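Local coordinates for protein laminin subunit ALPHA-1 (Mus musculus, PDB 2JD4) that contributes the alpha chain of laminin-111, a basement membrane protein, its magnesium-binding LG4-5 domains probably helping to anchor laminin at the cell surface, at residues D254-F259 with Y272-A277; T231-V236 with A279-K284; A55-I60 with G159-S164; N29-L34 with G148-Y153; V94-L99 with D122-P127. The protein carries 4 engineered substitutions. All blocks are in the same frame, centred on the assembly; numbering follows the deposited sequence.

Contact 1 (D254-F259 with Y272-A277); sequences DGKVLF and YQPRAA
One face of the Tyr272 ring has the N of its own Pro274 above it, offset toward the rim; at its base Tyr272 CB lies 4.4 Å from Val257 CB. Leu299 and Val301 of strand 296-301 also pack on this tyrosine, and Leu299 touches Val257 as well, so the pair belongs to an apolar layer. The other flat group, the amide of Gln273, turns NE2 toward the aliphatic part of Lys256; its 3.1 Å to Lys256 CD is short and doubtful in detail. Lys256 and Gln273 cross obliquely, Lys256 CG resting 3.5 Å from Gln273 CB. The lysine chain departs from a staggered form at chi2 (138°), and this torsion places CD beside the amide.

The backbones that carry these side chains form an antiparallel element of the laminin G sandwich. Strand 256-262 pairs with strand 267-272, and Val257 and Tyr272 form a hydrogen-bonded pair: Val257 N donates to Tyr272 O at 3.1 Å, and Tyr272 N returns a bond to Val257 O at 2.9 Å that is nearly straight (172°).

Past this pair the two backbones diverge, and a bridging water takes over. It donates to Gly255 O at 2.9 Å and to Ala277 O at 2.6 Å, joining two carbonyls that cannot bond to each other. Gly255 lies so near this loop that a CB on it would collide with Ala277 O. Pro274 brings CD to within 3.5 Å of Gly255 O, and Gly255 also bonds through its backbone to Lys233.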
# COMPACT_ATOMS: atom_id res chain seq x y z
N ASP A 254 7.64 -5.10 -25.86
CA ASP A 254 8.88 -5.61 -26.42
C ASP A 254 10.13 -4.93 -25.87
O ASP A 254 11.06 -4.62 -26.63
CB ASP A 254 8.86 -5.50 -27.95
CG ASP A 254 7.74 -6.31 -28.57
OD1 ASP A 254 7.60 -7.51 -28.22
OD2 ASP A 254 7.00 -5.76 -29.41
N GLY A 255 10.15 -4.70 -24.57
CA GLY A 255 11.31 -4.07 -23.95
C GLY A 255 11.38 -2.56 -24.02
O GLY A 255 12.31 -1.96 -23.48
N LYS A 256 10.42 -1.93 -24.68
CA LYS A 256 10.41 -0.47 -24.79
C LYS A 256 9.24 0.13 -24.00
O LYS A 256 8.23 -0.53 -23.80
CB LYS A 256 10.30 -0.04 -26.25
CG LYS A 256 11.54 -0.35 -27.08
CD LYS A 256 11.18 -0.89 -28.45
CE LYS A 256 10.28 0.06 -29.22
NZ LYS A 256 9.96 -0.49 -30.57
N VAL A 257 9.40 1.37 -23.57
CA VAL A 257 8.34 2.05 -22.84
C VAL A 257 7.67 3.06 -23.78
O VAL A 257 8.35 3.85 -24.44
CB VAL A 257 8.90 2.79 -21.60
CG1 VAL A 257 7.79 3.56 -20.90
CG2 VAL A 257 9.52 1.79 -20.64
N LEU A 258 6.34 3.00 -23.84
CA LEU A 258 5.57 3.89 -24.69
C LEU A 258 4.60 4.74 -23.86
O LEU A 258 3.95 4.24 -22.94
CB LEU A 258 4.76 3.08 -25.71
CG LEU A 258 5.49 2.01 -26.51
CD1 LEU A 258 4.52 1.33 -27.47
CD2 LEU A 258 6.65 2.64 -27.27
N PHE A 259 4.53 6.02 -24.21
CA PHE A 259 3.66 6.98 -23.55
C PHE A 259 2.77 7.56 -24.65
O PHE A 259 3.23 8.37 -25.46
CB PHE A 259 4.51 8.07 -22.88
CG PHE A 259 3.71 9.17 -22.23
CD1 PHE A 259 2.50 8.92 -21.61
CD2 PHE A 259 4.23 10.47 -22.19
CE1 PHE A 259 1.81 9.93 -20.95
CE2 PHE A 259 3.54 11.49 -21.53
CZ PHE A 259 2.33 11.22 -20.91
N TYR A 272 10.58 5.15 -25.77
CA TYR A 272 11.91 5.00 -25.17
C TYR A 272 12.45 3.59 -25.39
O TYR A 272 11.88 2.62 -24.90
CB TYR A 272 11.88 5.27 -23.66
CG TYR A 272 13.19 4.93 -22.98
CD1 TYR A 272 14.35 5.66 -23.25
CD2 TYR A 272 13.28 3.84 -22.11
CE1 TYR A 272 15.57 5.32 -22.66
CE2 TYR A 272 14.50 3.49 -21.52
CZ TYR A 272 15.64 4.24 -21.80
OH TYR A 272 16.84 3.90 -21.22
N GLN A 273 13.55 3.48 -26.13
CA GLN A 273 14.16 2.18 -26.37
C GLN A 273 15.58 2.15 -25.82
O GLN A 273 16.43 2.93 -26.24
CB GLN A 273 14.18 1.87 -27.87
CG GLN A 273 14.87 0.55 -28.20
CD GLN A 273 14.57 0.07 -29.60
OE1 GLN A 273 14.83 0.78 -30.57
NE2 GLN A 273 14.03 -1.14 -29.71
N PRO A 274 15.84 1.25 -24.86
CA PRO A 274 17.17 1.12 -24.25
C PRO A 274 18.19 0.47 -25.18
O PRO A 274 17.82 -0.21 -26.14
CB PRO A 274 16.89 0.28 -23.01
CG PRO A 274 15.80 -0.63 -23.49
CD PRO A 274 14.88 0.32 -24.24
N ARG A 275 19.47 0.66 -24.88
CA ARG A 275 20.56 0.10 -25.68
C ARG A 275 20.40 -1.41 -25.85
O ARG A 275 20.59 -1.95 -26.94
CB ARG A 275 21.91 0.39 -25.03
CG ARG A 275 22.11 1.82 -24.57
CD ARG A 275 23.55 2.05 -24.13
NE ARG A 275 23.70 3.22 -23.26
CZ ARG A 275 23.24 3.29 -22.02
NH1 ARG A 275 22.59 2.26 -21.49
NH2 ARG A 275 23.42 4.39 -21.31
N ALA A 276 20.07 -2.09 -24.75
CA ALA A 276 19.88 -3.54 -24.78
C ALA A 276 18.39 -3.86 -24.67
O ALA A 276 17.66 -3.20 -23.93
CB ALA A 276 20.64 -4.18 -23.62
N ALA A 277 17.96 -4.87 -25.42
CA ALA A 277 16.56 -5.28 -25.42
C ALA A 277 16.07 -5.74 -24.05
O ALA A 277 14.94 -5.46 -23.65
CB ALA A 277 16.35 -6.39 -26.44
O HOH W 1 14.34 -3.45 -22.09

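Contact 2 (T231-V236 with A279-K284); sequences TSKNGV and ALCDGK
Beside Cys281, whose CB rests 3.7 Å from Ser232 O, the carboxylate oxygen Asp282 OD1 is held by two donors. Lys284 N reaches it at 3.2 Å from above the carboxylate plane, 68° out of it, which makes an Asx turn, and His286 NE2 supplies the second bond. Two N-H groups on one oxygen hold the carboxylate in place and would probably favour its charged form.

The contact itself is carried by Cys281. Its SG lies between its own backbone N and carbonyl carbon (chi1 66°). Lys233 bends at chi3 and chi4 and brings NZ to 4.1 Å from this sulphur; the same NZ makes a weak hydrogen bond to Ala277 O. On the backbone side Thr231 CA sits 3.7 Å from Cys281 O. Further along, the methyl Thr231 CG2 lies 4.2 Å from Gly283 CA, where the backbone takes a conformation that suits glycine.

No hydrogen bond spans the two segments; a disulfide from Cys281 to Cys9, which Lys233 also touches, fixes the loop from outside. The loop thus illustrates how a laminin G sandwich can be tied by a disulfide to a segment near the chain's N terminus.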
# COMPACT_ATOMS: atom_id res chain seq x y z
N THR A 231 10.59 -8.82 -14.84
CA THR A 231 11.38 -9.81 -15.55
C THR A 231 10.60 -10.27 -16.79
O THR A 231 10.79 -11.38 -17.28
CB THR A 231 11.71 -11.04 -14.68
OG1 THR A 231 10.49 -11.67 -14.26
CG2 THR A 231 12.52 -10.62 -13.47
N SER A 232 9.71 -9.40 -17.27
CA SER A 232 8.88 -9.67 -18.44
C SER A 232 9.05 -8.54 -19.46
O SER A 232 9.28 -7.39 -19.09
CB SER A 232 7.41 -9.80 -18.05
OG SER A 232 6.58 -9.96 -19.19
N LYS A 233 8.92 -8.87 -20.74
CA LYS A 233 9.10 -7.88 -21.80
C LYS A 233 7.84 -7.12 -22.20
O LYS A 233 7.94 -6.12 -22.92
CB LYS A 233 9.71 -8.55 -23.04
CG LYS A 233 10.92 -9.42 -22.72
CD LYS A 233 11.56 -9.99 -23.98
CE LYS A 233 12.34 -8.93 -24.72
NZ LYS A 233 13.48 -8.43 -23.90
N ASN A 234 6.68 -7.57 -21.76
CA ASN A 234 5.44 -6.88 -22.11
C ASN A 234 4.50 -6.71 -20.91
O ASN A 234 4.28 -7.64 -20.15
CB ASN A 234 4.70 -7.64 -23.22
CG ASN A 234 5.54 -7.82 -24.46
OD1 ASN A 234 6.25 -8.82 -24.61
ND2 ASN A 234 5.50 -6.84 -25.35
N GLY A 235 3.96 -5.50 -20.76
CA GLY A 235 3.06 -5.26 -19.65
C GLY A 235 2.54 -3.85 -19.59
O GLY A 235 3.30 -2.89 -19.71
N VAL A 236 1.23 -3.73 -19.41
CA VAL A 236 0.58 -2.43 -19.29
C VAL A 236 0.89 -1.86 -17.91
O VAL A 236 0.84 -2.57 -16.92
CB VAL A 236 -0.95 -2.56 -19.44
CG1 VAL A 236 -1.61 -1.21 -19.15
CG2 VAL A 236 -1.30 -3.04 -20.85
N ALA A 279 17.43 -4.83 -21.19
CA ALA A 279 17.84 -3.86 -20.17
C ALA A 279 16.80 -3.60 -19.09
O ALA A 279 17.12 -3.58 -17.90
CB ALA A 279 18.23 -2.55 -20.84
N LEU A 280 15.55 -3.39 -19.50
CA LEU A 280 14.48 -3.09 -18.55
C LEU A 280 13.91 -4.29 -17.79
O LEU A 280 13.29 -4.10 -16.74
CB LEU A 280 13.35 -2.33 -19.25
CG LEU A 280 13.73 -0.95 -19.81
CD1 LEU A 280 12.50 -0.30 -20.43
CD2 LEU A 280 14.28 -0.07 -18.70
N CYS A 281 14.09 -5.50 -18.30
CA CYS A 281 13.57 -6.67 -17.60
C CYS A 281 14.68 -7.37 -16.82
O CYS A 281 14.71 -8.60 -16.71
CB CYS A 281 12.90 -7.64 -18.59
SG CYS A 281 13.98 -8.44 -19.83
N ASP A 282 15.58 -6.56 -16.26
CA ASP A 282 16.71 -7.08 -15.49
C ASP A 282 16.38 -7.34 -14.02
O ASP A 282 17.25 -7.76 -13.25
CB ASP A 282 17.92 -6.14 -15.62
CG ASP A 282 17.65 -4.74 -15.05
OD1 ASP A 282 16.49 -4.41 -14.75
OD2 ASP A 282 18.63 -3.97 -14.91
N GLY A 283 15.14 -7.08 -13.63
CA GLY A 283 14.75 -7.32 -12.25
C GLY A 283 15.16 -6.24 -11.26
O GLY A 283 14.92 -6.36 -10.06
N LYS A 284 15.77 -5.18 -11.76
CA LYS A 284 16.20 -4.07 -10.92
C LYS A 284 15.21 -2.92 -11.07
O LYS A 284 14.42 -2.90 -12.01
CB LYS A 284 17.61 -3.63 -11.30
CG LYS A 284 18.62 -4.77 -11.19
CD LYS A 284 20.05 -4.33 -11.48
CE LYS A 284 21.01 -5.53 -11.39
NZ LYS A 284 22.42 -5.19 -11.73

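Contact 3 (A55-I60 with G159-S164); sequences ASSGLI and GTITHS
Where strand 58-64 of the LG4 sandwich begins, Leu59 is bridged to the loop 159-164 that leads to strand 167-174. Leu59 N donates to His163 O at 3.0 Å, nearly in line with the carbonyl. It is a single bridge, the backbones running about 75° apart instead of side by side.

Around it, Ile161, the centre of an inverse gamma turn, sets its CG2 methyl against the glycine peptide, 3.5 Å from Gly58 N. The backbone of Gly58 suits glycine, since a CB there would jam against the carbonyl O of Ser57. Leu59 CB lies 3.8 Å from Ile161 O, a carbonyl that also accepts from Gln75 NE2.

In His163 a chi1 of 52° sets CG between the backbone N and carbonyl carbon; the ring's turn at chi2 (-79°) then presents NE2 to Ser57 OG at 3.1 Å, in the ring plane. An alanine in place of His163 would probably leave Ser57 OG without this partner and open a gap beside Gly58, while the backbone bridge could persist. Either the hydroxyl or the imidazole may be the donor in this bond, which implies a polar tie that could adapt to a neutral or a protonated ring.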
# COMPACT_ATOMS: atom_id res chain seq x y z
N ALA A 55 5.80 0.82 5.30
CA ALA A 55 4.77 1.86 5.30
C ALA A 55 5.00 3.06 6.21
O ALA A 55 5.77 3.00 7.16
CB ALA A 55 3.41 1.24 5.61
N SER A 56 4.31 4.15 5.92
CA SER A 56 4.46 5.34 6.75
C SER A 56 3.31 5.48 7.74
O SER A 56 3.46 6.12 8.78
CB SER A 56 4.56 6.59 5.87
OG SER A 56 3.31 6.88 5.26
N SER A 57 2.16 4.88 7.43
CA SER A 57 1.01 5.01 8.33
C SER A 57 0.04 3.83 8.31
O SER A 57 -0.05 3.10 7.32
CB SER A 57 0.22 6.28 7.99
OG SER A 57 -0.43 6.13 6.73
N GLY A 58 -0.70 3.68 9.41
CA GLY A 58 -1.68 2.61 9.52
C GLY A 58 -2.05 2.22 10.95
O GLY A 58 -1.29 2.47 11.89
N LEU A 59 -3.23 1.63 11.11
CA LEU A 59 -3.71 1.19 12.42
C LEU A 59 -3.21 -0.24 12.68
O LEU A 59 -3.40 -1.12 11.84
CB LEU A 59 -5.24 1.24 12.48
CG LEU A 59 -5.92 0.87 13.80
CD1 LEU A 59 -7.26 1.59 13.94
CD2 LEU A 59 -6.10 -0.64 13.88
N ILE A 60 -2.57 -0.46 13.82
CA ILE A 60 -2.03 -1.78 14.16
C ILE A 60 -2.99 -2.60 15.03
O ILE A 60 -3.19 -3.80 14.76
CB ILE A 60 -0.65 -1.63 14.83
CG1 ILE A 60 0.29 -0.88 13.87
CG2 ILE A 60 -0.10 -3.01 15.19
CD1 ILE A 60 1.62 -0.41 14.49
N GLY A 159 -8.50 9.85 15.45
CA GLY A 159 -7.93 10.52 14.29
C GLY A 159 -8.30 9.95 12.93
O GLY A 159 -9.27 9.19 12.80
N THR A 160 -7.51 10.30 11.92
CA THR A 160 -7.76 9.85 10.56
C THR A 160 -7.02 8.57 10.19
O THR A 160 -7.30 7.98 9.14
CB THR A 160 -7.36 10.91 9.52
OG1 THR A 160 -5.96 11.19 9.65
CG2 THR A 160 -8.15 12.20 9.73
N ILE A 161 -6.09 8.13 11.03
CA ILE A 161 -5.33 6.91 10.74
C ILE A 161 -6.12 5.67 11.14
O ILE A 161 -5.79 4.99 12.12
CB ILE A 161 -3.95 6.90 11.45
CG1 ILE A 161 -3.17 8.17 11.12
CG2 ILE A 161 -3.13 5.68 10.99
CD1 ILE A 161 -2.91 8.37 9.64
N THR A 162 -7.17 5.39 10.38
CA THR A 162 -8.02 4.24 10.66
C THR A 162 -7.96 3.19 9.56
O THR A 162 -8.69 2.19 9.62
CB THR A 162 -9.48 4.68 10.88
OG1 THR A 162 -9.92 5.45 9.75
CG2 THR A 162 -9.60 5.53 12.15
N HIS A 163 -7.11 3.40 8.55
CA HIS A 163 -6.96 2.43 7.47
C HIS A 163 -6.00 1.32 7.92
O HIS A 163 -5.26 1.48 8.88
CB HIS A 163 -6.42 3.08 6.18
CG HIS A 163 -5.17 3.88 6.38
ND1 HIS A 163 -5.18 5.16 6.90
CD2 HIS A 163 -3.88 3.59 6.12
CE1 HIS A 163 -3.94 5.61 6.97
NE2 HIS A 163 -3.13 4.68 6.50
N SER A 164 -6.04 0.19 7.21
CA SER A 164 -5.19 -0.95 7.53
C SER A 164 -3.69 -0.71 7.29
O SER A 164 -3.30 -0.16 6.27
CB SER A 164 -5.64 -2.16 6.71
OG SER A 164 -4.80 -3.27 6.94

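Contact 4 (N29-L34 with G148-Y153); sequences NSHLVL and GLPSHY
Packing is tightest where His31 lies against Gly148 and Pro150. His31 CB is 3.3 Å from Gly148 O, a buried carbonyl oxygen with no partner in the model, and Gly148 CA lies 3.4 Å from Ser30 O, a CA-H...O contact. A CB on Gly148 would run into that same Ser30 O. Beyond it the proline crosses the imidazole at about a right angle: Pro150 CD stands over the ring face, 4.2 Å from its centroid and 16° off the normal, a CH-pi contact, with Pro150 N above the ring centre.

The imidazole is fixed in rotation from its edge. His31 ND1 donates to Asn29 O at 2.8 Å, with the acceptor in the ring plane and an angle of 171°, and Val33 CG2 also lies at the edge. An alanine in place of His31 would probably leave Asn29 O without the ND1 donor described here and open a gap beside Pro150.

These groups sit in the LG4 sandwich, where strand 31-35 runs between strands 143-146 and 186-188, and the loop 148-153 follows strand 143-146. Pro150 to Tyr153 form a type I turn, closed by Tyr153 N on Pro150 O at 3.2 Å; Tyr153 OH is hydrogen-bonded to Tyr62 OH.

The solvent side differs in exposure and in kind. There Asn29 and the exposed Ser151 meet at the rim through carbon contacts, Asn29 CG being 3.7 Å from Ser151 CA, and Asn29 CB lies 3.4 Å from Leu149 O; no clear hydrogen bond joins the two segments.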
# COMPACT_ATOMS: atom_id res chain seq x y z
N ASN A 29 -9.28 -2.11 4.47
CA ASN A 29 -9.95 -2.78 5.59
C ASN A 29 -9.50 -4.21 5.89
O ASN A 29 -10.26 -5.02 6.42
CB ASN A 29 -11.47 -2.75 5.39
CG ASN A 29 -12.03 -1.34 5.44
OD1 ASN A 29 -12.11 -0.72 6.51
ND2 ASN A 29 -12.40 -0.82 4.28
N SER A 30 -8.25 -4.52 5.58
CA SER A 30 -7.72 -5.84 5.89
C SER A 30 -7.61 -5.91 7.41
O SER A 30 -7.09 -4.98 8.03
CB SER A 30 -6.33 -6.03 5.28
OG SER A 30 -6.34 -5.83 3.88
N HIS A 31 -8.09 -6.99 8.01
CA HIS A 31 -8.01 -7.11 9.47
C HIS A 31 -8.40 -8.49 9.97
O HIS A 31 -8.91 -9.32 9.22
CB HIS A 31 -8.96 -6.10 10.13
CG HIS A 31 -10.41 -6.46 9.98
ND1 HIS A 31 -11.09 -6.35 8.79
CD2 HIS A 31 -11.26 -7.06 10.85
CE1 HIS A 31 -12.30 -6.86 8.92
NE2 HIS A 31 -12.43 -7.30 10.16
N LEU A 32 -8.15 -8.72 11.26
CA LEU A 32 -8.52 -9.94 11.95
C LEU A 32 -9.25 -9.46 13.21
O LEU A 32 -8.84 -8.47 13.82
CB LEU A 32 -7.30 -10.75 12.40
CG LEU A 32 -6.38 -11.44 11.39
CD1 LEU A 32 -5.28 -12.18 12.14
CD2 LEU A 32 -7.18 -12.41 10.53
N VAL A 33 -10.33 -10.13 13.58
CA VAL A 33 -11.05 -9.80 14.80
C VAL A 33 -10.78 -10.98 15.72
O VAL A 33 -11.21 -12.10 15.45
CB VAL A 33 -12.56 -9.66 14.55
CG1 VAL A 33 -13.29 -9.40 15.87
CG2 VAL A 33 -12.82 -8.52 13.57
N LEU A 34 -10.02 -10.73 16.78
CA LEU A 34 -9.64 -11.78 17.72
C LEU A 34 -10.35 -11.70 19.06
O LEU A 34 -10.52 -10.62 19.64
CB LEU A 34 -8.13 -11.72 17.95
CG LEU A 34 -7.23 -11.74 16.71
CD1 LEU A 34 -5.77 -11.66 17.15
CD2 LEU A 34 -7.47 -13.01 15.91
N GLY A 148 -6.21 -3.60 11.24
CA GLY A 148 -7.16 -2.73 10.58
C GLY A 148 -8.54 -2.88 11.20
O GLY A 148 -8.68 -3.52 12.24
N LEU A 149 -9.56 -2.31 10.56
CA LEU A 149 -10.93 -2.38 11.06
C LEU A 149 -11.89 -2.84 9.96
O LEU A 149 -11.59 -2.73 8.77
CB LEU A 149 -11.39 -1.00 11.55
CG LEU A 149 -10.56 -0.31 12.64
CD1 LEU A 149 -10.99 1.16 12.75
CD2 LEU A 149 -10.73 -1.04 13.96
N PRO A 150 -13.06 -3.38 10.36
CA PRO A 150 -14.07 -3.85 9.40
C PRO A 150 -14.58 -2.65 8.60
O PRO A 150 -14.57 -1.52 9.10
CB PRO A 150 -15.16 -4.44 10.29
CG PRO A 150 -14.43 -4.78 11.57
CD PRO A 150 -13.49 -3.63 11.74
N SER A 151 -15.02 -2.89 7.38
CA SER A 151 -15.53 -1.83 6.51
C SER A 151 -16.76 -1.12 7.09
O SER A 151 -16.94 0.09 6.89
CB SER A 151 -15.89 -2.42 5.14
OG SER A 151 -16.29 -1.41 4.24
N HIS A 152 -17.59 -1.85 7.82
CA HIS A 152 -18.80 -1.28 8.40
C HIS A 152 -18.58 -0.48 9.68
O HIS A 152 -19.47 0.26 10.10
CB HIS A 152 -19.81 -2.40 8.67
CG HIS A 152 -19.33 -3.43 9.64
ND1 HIS A 152 -19.08 -3.15 10.97
CD2 HIS A 152 -19.05 -4.75 9.48
CE1 HIS A 152 -18.67 -4.25 11.58
NE2 HIS A 152 -18.64 -5.23 10.70
N TYR A 153 -17.41 -0.61 10.29
CA TYR A 153 -17.11 0.09 11.55
C TYR A 153 -16.70 1.55 11.36
O TYR A 153 -15.99 1.89 10.42
CB TYR A 153 -16.00 -0.67 12.29
CG TYR A 153 -15.89 -0.34 13.76
CD1 TYR A 153 -16.82 -0.82 14.67
CD2 TYR A 153 -14.86 0.47 14.24
CE1 TYR A 153 -16.73 -0.52 16.02
CE2 TYR A 153 -14.76 0.78 15.59
CZ TYR A 153 -15.70 0.29 16.47
OH TYR A 153 -15.60 0.59 17.81

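Contact 5 (V94-L99 with D122-P127); sequences VSHPAL and DGQESP
Gln124 leans on the ring of His96 along much of its length. Its CB, the first atom, stands 4.5 Å from His96 NE2. From there chi1 of 65° sets CG between the backbone N and carbonyl carbon, and CG makes the nearest side-chain approach, 3.2 Å from His96 NE2. The amide carbon CD follows at 3.4 Å from the same nitrogen. At the tip, OE1 faces His96 NE2 at 3.6 Å, and Gln124 NE2 packs on the methyl of Ala98 (CB, 3.8 Å) while donating its hydrogen bond to Val121 O. The amide plane is perpendicular to the imidazole (90°), and the glutamine crosses the histidine at a slant.

The backbone of Gln124 approaches the same ring at its edge: Gln124 O lies in the ring plane, 2.9 Å from His96 CE1, so short that it is best read with caution. Neither ring nitrogen, both buried here, finds a hydrogen-bond partner in the model. Ser126 CB lies obliquely to the ring, 4.0 Å from His96 ND1, whereas Ser126 OG is engaged by Met119 N and sits beside the Val94 CG1 methyl. Val94 and His96 also touch strand 116-121, through Met119 and Val121 respectively, so the segment 94-99 also packs against that strand.

No backbone hydrogen bond joins the segments. Strand 91-95 is outermost in one sheet and strand 124-130 lies at the margin of the other, and here side chains join the edges of the two sheets of the laminin G beta-sandwich.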
# COMPACT_ATOMS: atom_id res chain seq x y z
N VAL A 94 1.17 8.31 24.30
CA VAL A 94 2.60 8.04 24.40
C VAL A 94 3.17 7.87 22.99
O VAL A 94 2.52 7.28 22.12
CB VAL A 94 2.90 6.73 25.16
CG1 VAL A 94 4.36 6.70 25.58
CG2 VAL A 94 1.98 6.59 26.36
N SER A 95 4.37 8.39 22.76
CA SER A 95 5.01 8.28 21.45
C SER A 95 6.40 7.69 21.64
O SER A 95 6.96 7.73 22.73
CB SER A 95 5.12 9.65 20.78
OG SER A 95 3.84 10.18 20.49
N HIS A 96 6.95 7.13 20.56
CA HIS A 96 8.28 6.55 20.61
C HIS A 96 9.04 7.05 19.38
O HIS A 96 8.48 7.12 18.28
CB HIS A 96 8.20 5.02 20.60
CG HIS A 96 9.48 4.34 20.94
ND1 HIS A 96 9.69 3.69 22.14
CD2 HIS A 96 10.64 4.21 20.24
CE1 HIS A 96 10.91 3.19 22.16
NE2 HIS A 96 11.51 3.50 21.02
N PRO A 97 10.33 7.40 19.55
CA PRO A 97 11.19 7.91 18.48
C PRO A 97 11.63 6.93 17.39
O PRO A 97 11.90 7.34 16.27
CB PRO A 97 12.39 8.46 19.26
CG PRO A 97 12.49 7.50 20.40
CD PRO A 97 11.05 7.39 20.84
N ALA A 98 11.70 5.64 17.72
CA ALA A 98 12.14 4.63 16.76
C ALA A 98 11.45 4.72 15.40
O ALA A 98 10.24 4.87 15.31
CB ALA A 98 11.94 3.24 17.34
N LEU A 99 12.26 4.64 14.35
CA LEU A 99 11.75 4.67 12.98
C LEU A 99 11.56 3.18 12.63
O LEU A 99 12.53 2.42 12.63
CB LEU A 99 12.77 5.32 12.05
CG LEU A 99 12.29 5.74 10.65
CD1 LEU A 99 11.21 6.81 10.78
CD2 LEU A 99 13.47 6.28 9.85
N ASP A 122 12.06 -2.81 20.34
CA ASP A 122 13.34 -3.50 20.33
C ASP A 122 14.09 -3.34 21.65
O ASP A 122 15.30 -3.14 21.65
CB ASP A 122 14.22 -3.01 19.17
CG ASP A 122 13.60 -3.29 17.80
OD1 ASP A 122 12.95 -4.34 17.65
OD2 ASP A 122 13.77 -2.46 16.88
N GLY A 123 13.37 -3.41 22.76
CA GLY A 123 13.99 -3.29 24.07
C GLY A 123 14.24 -1.90 24.62
O GLY A 123 14.51 -1.75 25.81
N GLN A 124 14.17 -0.88 23.77
CA GLN A 124 14.39 0.49 24.21
C GLN A 124 13.07 1.03 24.76
O GLN A 124 12.12 1.25 24.01
CB GLN A 124 14.90 1.37 23.05
CG GLN A 124 13.91 1.56 21.90
CD GLN A 124 14.55 2.14 20.64
OE1 GLN A 124 15.12 3.24 20.65
NE2 GLN A 124 14.46 1.39 19.54
N GLU A 125 13.02 1.24 26.07
CA GLU A 125 11.82 1.72 26.74
C GLU A 125 11.75 3.24 26.78
O GLU A 125 12.76 3.91 27.03
CB GLU A 125 11.77 1.15 28.17
CG GLU A 125 10.43 1.32 28.88
CD GLU A 125 10.41 0.66 30.26
OE1 GLU A 125 10.66 -0.56 30.36
OE2 GLU A 125 10.15 1.38 31.25
N SER A 126 10.57 3.79 26.52
CA SER A 126 10.37 5.24 26.53
C SER A 126 10.00 5.68 27.94
O SER A 126 9.57 4.88 28.76
CB SER A 126 9.22 5.62 25.60
OG SER A 126 7.98 5.25 26.16
N PRO A 127 10.17 6.98 28.25
CA PRO A 127 9.81 7.42 29.60
C PRO A 127 8.31 7.24 29.81
O PRO A 127 7.54 7.23 28.84
CB PRO A 127 10.23 8.89 29.59
CG PRO A 127 11.44 8.87 28.70
CD PRO A 127 10.96 8.00 27.55

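In the fold
The five contacts fall into two laminin G domains. Along the chain, contacts 4 and 3 open first and alternate their segments, with contact 5 nested inside both; contacts 2 and 1 follow, contact 1 nested inside contact 2. In the first domain contacts 3, 4 and 5 all reach the sheet holding strands 31-35, 58-64 and 91-95, and contacts 3 and 4, centres 12 Å apart, touch directly. In the second, the centres of contacts 1 and 2 lie 10 Å apart and the two are joined through Gly255 and Lys233. Between the groups, centres are about 33 to 47 Å apart, without touch, so the two groups belong to separate domains, each with its own magnesium site.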